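Local coordinates for 6b protein (Agrobacterium vitis, PDB 3AQ2) that disturbs plant cell proliferation as a toxin with an ADP-ribosylation fold, probably by acting on the microRNA machinery of the host plant, at residues D13-L18 against T74-G79; S47-N52 against T184-L189. One frame throughout, in Å; residues are numbered along the deposited sequence.

Contact 1. Residues D13-L18 against T74-G79; sequences DLRRIL and TAQLCG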
ATOM      1  N   ASP A  13       2.887 -12.797  -5.817  1.00 13.20           N
ATOM      2  CA  ASP A  13       3.314 -12.064  -7.002  1.00 13.29           C
ATOM      3  C   ASP A  13       2.290 -12.292  -8.112  1.00 12.91           C
ATOM      4  O   ASP A  13       2.258 -13.364  -8.733  1.00 14.09           O
ATOM      5  CB  ASP A  13       4.711 -12.509  -7.434  1.00 14.62           C
ATOM      6  CG  ASP A  13       5.262 -11.700  -8.606  1.00 16.03           C
ATOM      7  OD1 ASP A  13       4.551 -10.837  -9.166  1.00 14.64           O
ATOM      8  OD2 ASP A  13       6.437 -11.952  -8.978  1.00 21.10           O
ATOM      9  N   LEU A  14       1.437 -11.290  -8.327  1.00 11.86           N
ATOM     10  CA  LEU A  14       0.326 -11.411  -9.266  1.00 11.39           C
ATOM     11  C   LEU A  14       0.608 -10.677 -10.582  1.00 12.06           C
ATOM     12  O   LEU A  14      -0.316 -10.420 -11.361  1.00 11.92           O
ATOM     13  CB  LEU A  14      -0.977 -10.891  -8.633  1.00 10.91           C
ATOM     14  CG  LEU A  14      -1.334 -11.545  -7.295  1.00 11.73           C
ATOM     15  CD1 LEU A  14      -2.617 -10.935  -6.710  1.00 12.53           C
ATOM     16  CD2 LEU A  14      -1.451 -13.064  -7.443  1.00 12.83           C
ATOM     17  N   ARG A  15       1.882 -10.365 -10.844  1.00 12.81           N
ATOM     18  CA  ARG A  15       2.239  -9.592 -12.046  1.00 13.74           C
ATOM     19  C   ARG A  15       1.891 -10.268 -13.376  1.00 14.66           C
ATOM     20  O   ARG A  15       1.787  -9.585 -14.394  1.00 15.60           O
ATOM     21  CB  ARG A  15       3.719  -9.188 -12.036  1.00 13.99           C
ATOM     22  CG  ARG A  15       4.049  -8.092 -11.041  1.00 13.35           C
ATOM     23  CD  ARG A  15       5.537  -7.802 -11.035  1.00 17.11           C
ATOM     24  NE  ARG A  15       6.288  -8.895 -10.423  1.00 18.77           N
ATOM     25  CZ  ARG A  15       7.616  -8.935 -10.331  1.00 23.14           C
ATOM     26  NH1 ARG A  15       8.349  -7.945 -10.827  1.00 25.17           N
ATOM     27  NH2 ARG A  15       8.211  -9.969  -9.755  1.00 22.78           N
ATOM     28  N   ARG A  16       1.728 -11.590 -13.367  1.00 15.55           N
ATOM     29  CA  ARG A  16       1.358 -12.330 -14.584  1.00 16.74           C
ATOM     30  C   ARG A  16      -0.122 -12.679 -14.598  1.00 16.14           C
ATOM     31  O   ARG A  16      -0.582 -13.436 -15.457  1.00 17.66           O
ATOM     32  CB  ARG A  16       2.246 -13.565 -14.761  1.00 18.66           C
ATOM     33  CG  ARG A  16       3.708 -13.188 -14.782  1.00 22.13           C
ATOM     34  CD  ARG A  16       4.607 -14.222 -15.422  1.00 30.15           C
ATOM     35  NE  ARG A  16       5.971 -13.697 -15.517  1.00 35.54           N
ATOM     36  CZ  ARG A  16       6.401 -12.859 -16.464  1.00 38.09           C
ATOM     37  NH1 ARG A  16       5.587 -12.445 -17.429  1.00 39.60           N
ATOM     38  NH2 ARG A  16       7.659 -12.438 -16.450  1.00 39.06           N
ATOM     39  N   ILE A  17      -0.867 -12.106 -13.649  1.00 14.94           N
ATOM     40  CA  ILE A  17      -2.324 -12.225 -13.649  1.00 14.69           C
ATOM     41  C   ILE A  17      -2.880 -10.892 -14.148  1.00 13.93           C
ATOM     42  O   ILE A  17      -2.969  -9.907 -13.391  1.00 13.57           O
ATOM     43  CB  ILE A  17      -2.907 -12.576 -12.248  1.00 15.12           C
ATOM     44  CG1 ILE A  17      -2.266 -13.845 -11.669  1.00 16.13           C
ATOM     45  CG2 ILE A  17      -4.421 -12.766 -12.344  1.00 15.60           C
ATOM     46  CD1 ILE A  17      -2.461 -15.080 -12.496  1.00 18.72           C
ATOM     47  N   LEU A  18      -3.246 -10.872 -15.428  1.00 14.51           N
ATOM     48  CA  LEU A  18      -3.485  -9.607 -16.122  1.00 14.09           C
ATOM     49  C   LEU A  18      -4.936  -9.371 -16.516  1.00 14.40           C
ATOM     50  O   LEU A  18      -5.287  -8.283 -16.974  1.00 15.35           O
ATOM     51  CB  LEU A  18      -2.542  -9.461 -17.326  1.00 14.43           C
ATOM     52  CG  LEU A  18      -1.051  -9.363 -16.963  1.00 14.06           C
ATOM     53  CD1 LEU A  18      -0.203  -9.386 -18.214  1.00 17.87           C
ATOM     54  CD2 LEU A  18      -0.746  -8.126 -16.112  1.00 15.64           C
ATOM     55  N   THR A  74      10.335  -0.663  -8.511  1.00 14.89           N
ATOM     56  CA  THR A  74       9.951  -0.471  -7.115  1.00 14.03           C
ATOM     57  C   THR A  74       9.067  -1.614  -6.627  1.00 13.63           C
ATOM     58  O   THR A  74       9.226  -2.092  -5.505  1.00 12.92           O
ATOM     59  CB  THR A  74       9.265   0.896  -6.935  1.00 13.41           C
ATOM     60  OG1 THR A  74      10.199   1.920  -7.291  1.00 14.79           O
ATOM     61  CG2 THR A  74       8.795   1.106  -5.499  1.00 13.64           C
ATOM     62  N   ALA A  75       8.150  -2.065  -7.484  1.00 13.62           N
ATOM     63  CA  ALA A  75       7.278  -3.195  -7.141  1.00 14.01           C
ATOM     64  C   ALA A  75       8.114  -4.428  -6.760  1.00 14.96           C
ATOM     65  O   ALA A  75       7.857  -5.067  -5.739  1.00 14.98           O
ATOM     66  CB  ALA A  75       6.340  -3.506  -8.306  1.00 13.71           C
ATOM     67  N   GLN A  76       9.127  -4.729  -7.569  1.00 16.27           N
ATOM     68  CA  GLN A  76       9.971  -5.901  -7.350  1.00 18.00           C
ATOM     69  C   GLN A  76      10.778  -5.730  -6.065  1.00 17.86           C
ATOM     70  O   GLN A  76      10.819  -6.635  -5.229  1.00 18.26           O
ATOM     71  CB  GLN A  76      10.887  -6.122  -8.558  1.00 19.00           C
ATOM     72  CG  GLN A  76      11.426  -7.539  -8.685  1.00 24.71           C
ATOM     73  CD  GLN A  76      11.826  -7.880 -10.109  1.00 29.45           C
ATOM     74  OE1 GLN A  76      11.084  -7.609 -11.063  1.00 32.14           O
ATOM     75  NE2 GLN A  76      13.002  -8.483 -10.263  1.00 32.61           N
ATOM     76  N   LEU A  77      11.407  -4.567  -5.906  1.00 18.03           N
ATOM     77  CA  LEU A  77      12.201  -4.273  -4.708  1.00 18.65           C
ATOM     78  C   LEU A  77      11.354  -4.403  -3.449  1.00 18.43           C
ATOM     79  O   LEU A  77      11.761  -5.039  -2.483  1.00 18.61           O
ATOM     80  CB  LEU A  77      12.802  -2.866  -4.775  1.00 19.44           C
ATOM     81  CG  LEU A  77      13.540  -2.373  -3.519  1.00 20.74           C
ATOM     82  CD1 LEU A  77      14.904  -3.056  -3.370  1.00 24.58           C
ATOM     83  CD2 LEU A  77      13.685  -0.859  -3.547  1.00 23.18           C
ATOM     84  N   CYS A  78      10.169  -3.800  -3.469  1.00 17.78           N
ATOM     85  CA  CYS A  78       9.333  -3.760  -2.275  1.00 18.05           C
ATOM     86  C   CYS A  78       8.650  -5.091  -2.006  1.00 18.68           C
ATOM     87  O   CYS A  78       8.623  -5.555  -0.875  1.00 17.82           O
ATOM     88  CB  CYS A  78       8.321  -2.616  -2.368  1.00 17.72           C
ATOM     89  SG  CYS A  78       9.089  -1.022  -2.265  1.00 19.83           S
ATOM     90  N   GLY A  79       8.087  -5.704  -3.049  1.00 20.23           N
ATOM     91  CA  GLY A  79       7.481  -7.034  -2.916  1.00 22.43           C
ATOM     92  C   GLY A  79       8.395  -8.125  -2.388  1.00 24.45           C
ATOM     93  O   GLY A  79       8.035  -8.858  -1.457  1.00 25.75           O
TER
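Arg-15 NH1 reaches across to Gln-76 OE1 at 2.8 Å, and this one hydrogen bond joins an Asx turn at Asp-13, which overlaps a type I beta turn from Leu-14 to Ile-17, to the flank of helix 72-81. The case illustrates how a local motif can aim a long side chain at a distant partner. The N-H points at the oxygen at 160°, and OE1 lies at the edge of the guanidinium, near its plane. The amide is turned steeply against that plane, by 71°, and the donor stands tilted from the carbonyl plane of Gln-76. The glutamine gets there with CG anti to its backbone N (chi1 -159°) and an extended chain beyond, running at about a right angle to the arginine.

In the second shell, Asp-13 fixes the rotation of the guanidinium. Its carboxylate is gripped side-on, Arg-15 NE meeting OD1 at 2.9 Å while NH2 forms a salt bridge with OD2 at 2.8 Å. That leaves NH1 to face the helix, where Glu-72 adds a weak, long ion pair. The Arg-15 side chain also rests on Leu-200 and Phe-133, from strands 199-202 and 133-137. Asp-13 OD1 has a second donor: Arg-15 N closes the Asx turn at 3.2 Å from OD1, approaching from the opposite face of the carboxylate plane to NE.

Contact 2. Residues S47-N52 against T184-L189; sequences SVVNPN and TREFQL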
ATOM      1  N   SER A  47      11.399  -3.352  17.456  1.00 15.58           N
ATOM      2  CA  SER A  47      11.740  -2.081  18.071  1.00 15.54           C
ATOM      3  C   SER A  47      13.244  -1.841  18.001  1.00 16.31           C
ATOM      4  O   SER A  47      14.036  -2.784  18.121  1.00 17.08           O
ATOM      5  CB  SER A  47      11.299  -2.094  19.534  1.00 16.12           C
ATOM      6  OG  SER A  47      11.757  -0.958  20.235  1.00 14.82           O
ATOM      7  N   VAL A  48      13.632  -0.584  17.812  1.00 16.30           N
ATOM      8  CA  VAL A  48      15.042  -0.193  17.892  1.00 17.90           C
ATOM      9  C   VAL A  48      15.444   0.058  19.351  1.00 19.03           C
ATOM     10  O   VAL A  48      16.626   0.092  19.678  1.00 19.38           O
ATOM     11  CB  VAL A  48      15.346   1.035  16.990  1.00 17.72           C
ATOM     12  CG1 VAL A  48      16.819   1.276  16.914  1.00 21.58           C
ATOM     13  CG2 VAL A  48      14.826   0.787  15.592  1.00 19.46           C
ATOM     14  N   VAL A  49      14.444   0.208  20.217  1.00 20.10           N
ATOM     15  CA  VAL A  49      14.664   0.409  21.652  1.00 22.38           C
ATOM     16  C   VAL A  49      14.834  -0.942  22.366  1.00 23.77           C
ATOM     17  O   VAL A  49      15.793  -1.139  23.117  1.00 24.76           O
ATOM     18  CB  VAL A  49      13.529   1.257  22.281  1.00 22.01           C
ATOM     19  CG1 VAL A  49      13.736   1.428  23.786  1.00 24.23           C
ATOM     20  CG2 VAL A  49      13.475   2.622  21.622  1.00 22.65           C
ATOM     21  N   ASN A  50      13.905  -1.866  22.145  1.00 24.61           N
ATOM     22  CA  ASN A  50      14.132  -3.266  22.530  1.00 26.36           C
ATOM     23  C   ASN A  50      13.946  -4.203  21.331  1.00 26.29           C
ATOM     24  O   ASN A  50      12.814  -4.544  20.978  1.00 25.58           O
ATOM     25  CB  ASN A  50      13.257  -3.677  23.720  1.00 27.56           C
ATOM     26  CG  ASN A  50      13.543  -5.104  24.196  1.00 29.14           C
ATOM     27  OD1 ASN A  50      14.166  -5.908  23.490  1.00 31.72           O
ATOM     28  ND2 ASN A  50      13.082  -5.423  25.397  1.00 33.23           N
ATOM     29  N   PRO A  51      15.066  -4.591  20.685  1.00 26.87           N
ATOM     30  CA  PRO A  51      15.162  -5.312  19.399  1.00 26.83           C
ATOM     31  C   PRO A  51      14.495  -6.689  19.346  1.00 26.86           C
ATOM     32  O   PRO A  51      14.347  -7.272  18.259  1.00 27.15           O
ATOM     33  CB  PRO A  51      16.673  -5.461  19.199  1.00 27.70           C
ATOM     34  CG  PRO A  51      17.262  -4.372  20.002  1.00 28.21           C
ATOM     35  CD  PRO A  51      16.402  -4.267  21.211  1.00 28.38           C
ATOM     36  N   ASN A  52      14.103  -7.194  20.507  1.00 26.71           N
ATOM     37  CA  ASN A  52      13.441  -8.484  20.594  1.00 27.36           C
ATOM     38  C   ASN A  52      11.927  -8.341  20.637  1.00 26.52           C
ATOM     39  O   ASN A  52      11.213  -9.324  20.402  1.00 27.18           O
ATOM     40  CB  ASN A  52      13.907  -9.247  21.836  1.00 28.64           C
ATOM     41  CG  ASN A  52      15.412  -9.356  21.934  1.00 31.26           C
ATOM     42  OD1 ASN A  52      16.090  -9.777  20.995  1.00 33.22           O
ATOM     43  ND2 ASN A  52      15.941  -8.993  23.089  1.00 33.43           N
ATOM     44  N   THR A 184       4.232   9.999  20.646  1.00 27.26           N
ATOM     45  CA  THR A 184       5.138   9.265  21.530  1.00 26.67           C
ATOM     46  C   THR A 184       5.339   7.792  21.139  1.00 24.55           C
ATOM     47  O   THR A 184       6.113   7.076  21.779  1.00 24.93           O
ATOM     48  CB  THR A 184       4.667   9.322  22.993  1.00 27.81           C
ATOM     49  OG1 THR A 184       3.402   8.665  23.110  1.00 28.91           O
ATOM     50  CG2 THR A 184       4.543  10.779  23.482  1.00 29.45           C
ATOM     51  N   ARG A 185       4.642   7.335  20.108  1.00 21.97           N
ATOM     52  CA  ARG A 185       4.785   5.943  19.667  1.00 19.82           C
ATOM     53  C   ARG A 185       6.075   5.735  18.899  1.00 18.57           C
ATOM     54  O   ARG A 185       6.604   6.675  18.285  1.00 18.94           O
ATOM     55  CB  ARG A 185       3.593   5.515  18.809  1.00 18.80           C
ATOM     56  CG  ARG A 185       2.301   5.407  19.591  1.00 19.85           C
ATOM     57  CD  ARG A 185       1.105   5.252  18.679  1.00 19.14           C
ATOM     58  NE  ARG A 185       0.892   6.437  17.855  1.00 19.85           N
ATOM     59  CZ  ARG A 185      -0.146   6.609  17.041  1.00 20.19           C
ATOM     60  NH1 ARG A 185      -1.081   5.671  16.942  1.00 20.15           N
ATOM     61  NH2 ARG A 185      -0.255   7.721  16.329  1.00 21.40           N
ATOM     62  N   GLU A 186       6.573   4.499  18.924  1.00 17.03           N
ATOM     63  CA  GLU A 186       7.756   4.139  18.160  1.00 15.87           C
ATOM     64  C   GLU A 186       7.352   3.492  16.855  1.00 14.90           C
ATOM     65  O   GLU A 186       6.681   2.467  16.847  1.00 13.92           O
ATOM     66  CB  GLU A 186       8.666   3.176  18.925  1.00 16.31           C
ATOM     67  CG  GLU A 186       9.983   2.972  18.180  1.00 16.88           C
ATOM     68  CD  GLU A 186      10.714   1.700  18.552  1.00 19.09           C
ATOM     69  OE1 GLU A 186      10.560   1.220  19.695  1.00 18.85           O
ATOM     70  OE2 GLU A 186      11.444   1.196  17.670  1.00 19.60           O
ATOM     71  N   PHE A 187       7.780   4.104  15.761  1.00 14.32           N
ATOM     72  CA  PHE A 187       7.548   3.549  14.439  1.00 13.91           C
ATOM     73  C   PHE A 187       8.566   4.103  13.447  1.00 14.52           C
ATOM     74  O   PHE A 187       9.262   5.084  13.731  1.00 14.82           O
ATOM     75  CB  PHE A 187       6.096   3.805  13.982  1.00 14.02           C
ATOM     76  CG  PHE A 187       5.699   5.259  13.986  1.00 15.03           C
ATOM     77  CD1 PHE A 187       6.050   6.095  12.921  1.00 14.35           C
ATOM     78  CD2 PHE A 187       4.955   5.786  15.037  1.00 15.72           C
ATOM     79  CE1 PHE A 187       5.680   7.446  12.916  1.00 14.60           C
ATOM     80  CE2 PHE A 187       4.570   7.132  15.037  1.00 17.82           C
ATOM     81  CZ  PHE A 187       4.935   7.960  13.979  1.00 15.96           C
ATOM     82  N   GLN A 188       8.652   3.466  12.285  1.00 14.18           N
ATOM     83  CA  GLN A 188       9.658   3.833  11.289  1.00 15.02           C
ATOM     84  C   GLN A 188       9.305   5.104  10.544  1.00 15.48           C
ATOM     85  O   GLN A 188       8.156   5.309  10.167  1.00 14.53           O
ATOM     86  CB  GLN A 188       9.793   2.725  10.256  1.00 14.49           C
ATOM     87  CG  GLN A 188      10.314   1.438  10.789  1.00 14.69           C
ATOM     88  CD  GLN A 188      10.148   0.361   9.760  1.00 13.39           C
ATOM     89  OE1 GLN A 188      11.045   0.123   8.949  1.00 13.76           O
ATOM     90  NE2 GLN A 188       8.979  -0.279   9.758  1.00 14.27           N
ATOM     91  N   LEU A 189      10.320   5.931  10.318  1.00 16.25           N
ATOM     92  CA  LEU A 189      10.203   7.108   9.475  1.00 17.25           C
ATOM     93  C   LEU A 189      11.365   7.100   8.497  1.00 17.46           C
ATOM     94  O   LEU A 189      12.505   7.407   8.861  1.00 18.05           O
ATOM     95  CB  LEU A 189      10.226   8.386  10.309  1.00 18.28           C
ATOM     96  CG  LEU A 189       8.930   8.843  10.974  1.00 20.29           C
ATOM     97  CD1 LEU A 189       9.242   9.968  11.957  1.00 22.83           C
ATOM     98  CD2 LEU A 189       7.922   9.307   9.936  1.00 21.58           C
TER
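The carboxylate of Glu-186 offers both its oxygens to the 47-52 loop, each met on its syn side. Ser-47 OG donates to OE1 across a short 2.5 Å, and Val-48 N donates to OE2 at 2.8 Å, only 16° out of the carboxylate plane. Above one face of that plane sits a branch of Val-49, with CG2 3.8 Å from OE1, and Val-48 CB lies obliquely off OE2 on the same side of the plane. Two donors from consecutive residues, one to each oxygen, restrict the rotation of the group. The glutamate chain is extended, which carries its charge well clear of its own backbone.

Ser-47 OG does more than donate. With OG anti to the backbone N (chi1 172°), it also accepts from Val-49 N at 2.9 Å and from Asn-50 N at 3.0 Å, so three bonds hold this hydroxyl. Farther along the 47-52 loop, Asp-56 OD2 accepts from the backbone N of Glu-186, tying the two loops together a second time. The two bonds that Ser-47 OG accepts make this residue the head of an ST turn and ST motif, whose hydroxyl and following amide take a carboxylate from a second irregular loop.

Overall arrangement
Both contacts show a charged side chain bridging parts of the chain that lie far apart in sequence, with a turn motif setting the geometry. In contact 1 the turn orients the arginine donor; in contact 2 it positions the hydroxyl and amide that receive a glutamate. The two contact centres are about 29 Å apart and their nearest atoms about 11 Å, so they do not touch. The centre of contact 1 lies about 13 Å from the centre of the chain and that of contact 2 about 21 Å; unmodelled residues 170-182 shortly precede segment 184-189 in its loop. Along the chain their segments alternate, so each contact closes a loop of sequence that overlaps the other's.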